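Local coordinates for glutathione S-transferase (Bombyx mori, PDB 4E8H), which binds glutathione as a homodimeric transferase of the delta/epsilon type and probably conjugates it to electrophilic substrates, at residues L112-L117 with I169-A174. Residues are numbered along the deposited sequence; the frame is centred on the assembly and turned at random.
Sequences LRYLNL and ITNIDA
Tyr-114 reaches out from helix 93-124 and lays its phenol against Asn-171 and Ile-172 on helix 160-174. Its CG stands anti to the backbone N (chi1 162°), which turns the ring towards helix 160-174 at a slant, with OH coming up to Asn-171. CG2 of Ile-172 sits at the edge, close to the ring plane, 3.9 Å from CD1 and 4.1 Å from CE1 of Tyr-114, so the methyl follows the CD1-CE1 edge; the isoleucine and tyrosine side chains run antiparallel past each other. Farther out, the asparagine side chain lies roughly perpendicular to the long axis of the tyrosine. Its CB comes in obliquely, 3.8 Å from CE1 of Tyr-114, and its amide is tilted only 22° from the ring plane. The phenol oxygen ends up 3.3 Å from ND2 of Asn-171, but the angle is too poor for a hydrogen bond. The other end of that amide is engaged: OD1 of Asn-171 accepts a hydrogen bond from Arg-19 NH2, a tie from the C-terminal helical domain to helix 16-27 of the thioredoxin-like domain. Phe-136 of helix 130-146 touches both Tyr-114 and Ile-172, and Tyr-118, one turn on, meets the Tyr-114 ring with planes about 45° apart. Tyr-114, Asn-171 and Ile-172 are all buried, in the core of the all-helical domain, with the Tyr-114 side chain about 9 Å from the bound glutathione. Chemically, these two segments meet mainly through van der Waals contact, while OD1 of Asn-171 is gripped by Arg-19.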
ATOM      1  N   LEU B 112       4.411   0.151  -9.000  1.00  6.50           N
ATOM      2  CA  LEU B 112       4.310   1.497  -9.561  1.00  6.62           C
ATOM      3  C   LEU B 112       5.384   1.759 -10.618  1.00  6.80           C
ATOM      4  O   LEU B 112       5.081   2.262 -11.703  1.00  6.76           O
ATOM      5  CB  LEU B 112       4.380   2.553  -8.452  1.00  6.62           C
ATOM      6  CG  LEU B 112       4.461   4.030  -8.860  1.00  6.54           C
ATOM      7  CD1 LEU B 112       3.224   4.477  -9.642  1.00  6.48           C
ATOM      8  CD2 LEU B 112       4.668   4.906  -7.634  1.00  6.66           C
ATOM      9  N   ARG B 113       6.630   1.416 -10.291  1.00  7.07           N
ATOM     10  CA  ARG B 113       7.753   1.576 -11.221  1.00  7.39           C
ATOM     11  C   ARG B 113       7.643   0.642 -12.427  1.00  7.63           C
ATOM     12  O   ARG B 113       8.061   1.001 -13.532  1.00  7.68           O
ATOM     13  CB  ARG B 113       9.092   1.391 -10.501  1.00  7.37           C
ATOM     14  CG  ARG B 113       9.522   2.611  -9.691  1.00  7.24           C
ATOM     15  CD  ARG B 113      10.490   2.233  -8.581  1.00  7.11           C
ATOM     16  NE  ARG B 113      10.664   3.318  -7.615  1.00  7.27           N
ATOM     17  CZ  ARG B 113      11.833   3.854  -7.272  1.00  7.17           C
ATOM     18  NH1 ARG B 113      12.965   3.407  -7.803  1.00  7.24           N
ATOM     19  NH2 ARG B 113      11.872   4.836  -6.381  1.00  7.04           N
ATOM     20  N   TYR B 114       7.085  -0.549 -12.205  1.00  7.96           N
ATOM     21  CA  TYR B 114       6.738  -1.473 -13.287  1.00  8.29           C
ATOM     22  C   TYR B 114       5.737  -0.818 -14.239  1.00  8.80           C
ATOM     23  O   TYR B 114       5.922  -0.848 -15.459  1.00  8.64           O
ATOM     24  CB  TYR B 114       6.173  -2.789 -12.724  1.00  8.16           C
ATOM     25  CG  TYR B 114       5.389  -3.623 -13.725  1.00  7.99           C
ATOM     26  CD1 TYR B 114       6.029  -4.557 -14.538  1.00  7.80           C
ATOM     27  CD2 TYR B 114       4.004  -3.479 -13.853  1.00  8.01           C
ATOM     28  CE1 TYR B 114       5.314  -5.322 -15.459  1.00  8.23           C
ATOM     29  CE2 TYR B 114       3.280  -4.234 -14.771  1.00  8.27           C
ATOM     30  CZ  TYR B 114       3.941  -5.155 -15.570  1.00  8.56           C
ATOM     31  OH  TYR B 114       3.235  -5.910 -16.478  1.00  8.79           O
ATOM     32  N   LEU B 115       4.683  -0.228 -13.671  1.00  9.48           N
ATOM     33  CA  LEU B 115       3.654   0.464 -14.453  1.00 10.37           C
ATOM     34  C   LEU B 115       4.218   1.631 -15.250  1.00 10.96           C
ATOM     35  O   LEU B 115       3.889   1.796 -16.422  1.00 11.11           O
ATOM     36  CB  LEU B 115       2.519   0.970 -13.556  1.00 10.25           C
ATOM     37  CG  LEU B 115       1.488  -0.012 -13.000  1.00 10.28           C
ATOM     38  CD1 LEU B 115       0.555   0.735 -12.058  1.00 10.14           C
ATOM     39  CD2 LEU B 115       0.693  -0.702 -14.109  1.00 10.24           C
ATOM     40  N   ASN B 116       5.062   2.438 -14.610  1.00 11.82           N
ATOM     41  CA  ASN B 116       5.655   3.608 -15.259  1.00 12.70           C
ATOM     42  C   ASN B 116       6.567   3.245 -16.431  1.00 13.24           C
ATOM     43  O   ASN B 116       6.613   3.960 -17.435  1.00 13.29           O
ATOM     44  CB  ASN B 116       6.393   4.481 -14.240  1.00 12.69           C
ATOM     45  CG  ASN B 116       5.450   5.192 -13.279  1.00 13.12           C
ATOM     46  OD1 ASN B 116       4.236   5.241 -13.494  1.00 13.62           O
ATOM     47  ND2 ASN B 116       6.009   5.749 -12.214  1.00 13.47           N
ATOM     48  N   LEU B 117       7.277   2.126 -16.301  1.00 13.93           N
ATOM     49  CA  LEU B 117       8.121   1.616 -17.381  1.00 14.69           C
ATOM     50  C   LEU B 117       7.311   0.970 -18.512  1.00 15.33           C
ATOM     51  O   LEU B 117       7.495   1.314 -19.681  1.00 15.42           O
ATOM     52  CB  LEU B 117       9.172   0.633 -16.840  1.00 14.55           C
ATOM     53  CG  LEU B 117      10.095  -0.100 -17.827  1.00 14.37           C
ATOM     54  CD1 LEU B 117      10.869   0.861 -18.730  1.00 13.66           C
ATOM     55  CD2 LEU B 117      11.054  -1.016 -17.084  1.00 14.13           C
ATOM     56  N   ILE B 169       7.288 -10.207 -11.357  1.00  7.72           N
ATOM     57  CA  ILE B 169       8.461 -10.924 -11.840  1.00  7.76           C
ATOM     58  C   ILE B 169       8.063 -11.851 -12.991  1.00  7.76           C
ATOM     59  O   ILE B 169       8.803 -11.975 -13.972  1.00  7.79           O
ATOM     60  CB  ILE B 169       9.192 -11.672 -10.689  1.00  7.80           C
ATOM     61  CG1 ILE B 169       9.583 -10.692  -9.566  1.00  7.73           C
ATOM     62  CG2 ILE B 169      10.420 -12.425 -11.201  1.00  7.92           C
ATOM     63  CD1 ILE B 169      10.418  -9.478 -10.009  1.00  7.71           C
ATOM     64  N   THR B 170       6.887 -12.470 -12.885  1.00  7.73           N
ATOM     65  CA  THR B 170       6.334 -13.263 -13.984  1.00  7.82           C
ATOM     66  C   THR B 170       6.131 -12.401 -15.237  1.00  8.04           C
ATOM     67  O   THR B 170       6.496 -12.818 -16.339  1.00  8.05           O
ATOM     68  CB  THR B 170       5.011 -13.966 -13.591  1.00  7.85           C
ATOM     69  OG1 THR B 170       5.239 -14.820 -12.462  1.00  7.43           O
ATOM     70  CG2 THR B 170       4.472 -14.814 -14.746  1.00  7.65           C
ATOM     71  N   ASN B 171       5.571 -11.203 -15.067  1.00  8.14           N
ATOM     72  CA  ASN B 171       5.347 -10.306 -16.201  1.00  8.42           C
ATOM     73  C   ASN B 171       6.634  -9.907 -16.922  1.00  8.68           C
ATOM     74  O   ASN B 171       6.722 -10.034 -18.143  1.00  8.60           O
ATOM     75  CB  ASN B 171       4.562  -9.061 -15.784  1.00  8.33           C
ATOM     76  CG  ASN B 171       3.087  -9.343 -15.566  1.00  8.29           C
ATOM     77  OD1 ASN B 171       2.499 -10.211 -16.212  1.00  8.42           O
ATOM     78  ND2 ASN B 171       2.480  -8.602 -14.650  1.00  7.98           N
ATOM     79  N   ILE B 172       7.628  -9.444 -16.166  1.00  9.14           N
ATOM     80  CA  ILE B 172       8.891  -9.001 -16.765  1.00  9.58           C
ATOM     81  C   ILE B 172       9.646 -10.151 -17.444  1.00 10.21           C
ATOM     82  O   ILE B 172      10.303  -9.947 -18.466  1.00 10.30           O
ATOM     83  CB  ILE B 172       9.785  -8.181 -15.784  1.00  9.45           C
ATOM     84  CG1 ILE B 172      10.335  -9.053 -14.644  1.00  9.29           C
ATOM     85  CG2 ILE B 172       9.015  -6.963 -15.252  1.00  9.18           C
ATOM     86  CD1 ILE B 172      11.442  -8.387 -13.824  1.00  9.06           C
ATOM     87  N   ASP B 173       9.532 -11.352 -16.879  1.00 10.92           N
ATOM     88  CA  ASP B 173      10.075 -12.555 -17.501  1.00 11.74           C
ATOM     89  C   ASP B 173       9.439 -12.768 -18.880  1.00 12.08           C
ATOM     90  O   ASP B 173      10.149 -12.961 -19.872  1.00 12.13           O
ATOM     91  CB  ASP B 173       9.855 -13.772 -16.599  1.00 11.87           C
ATOM     92  CG  ASP B 173      10.436 -15.048 -17.180  1.00 12.47           C
ATOM     93  OD1 ASP B 173      11.667 -15.113 -17.385  1.00 12.64           O
ATOM     94  OD2 ASP B 173       9.655 -15.993 -17.422  1.00 13.40           O
ATOM     95  N   ALA B 174       8.108 -12.700 -18.935  1.00 12.44           N
ATOM     96  CA  ALA B 174       7.364 -12.812 -20.193  1.00 12.77           C
ATOM     97  C   ALA B 174       7.693 -11.701 -21.198  1.00 12.98           C
ATOM     98  O   ALA B 174       7.553 -11.894 -22.408  1.00 13.00           O
ATOM     99  CB  ALA B 174       5.866 -12.854 -19.920  1.00 12.67           C
TER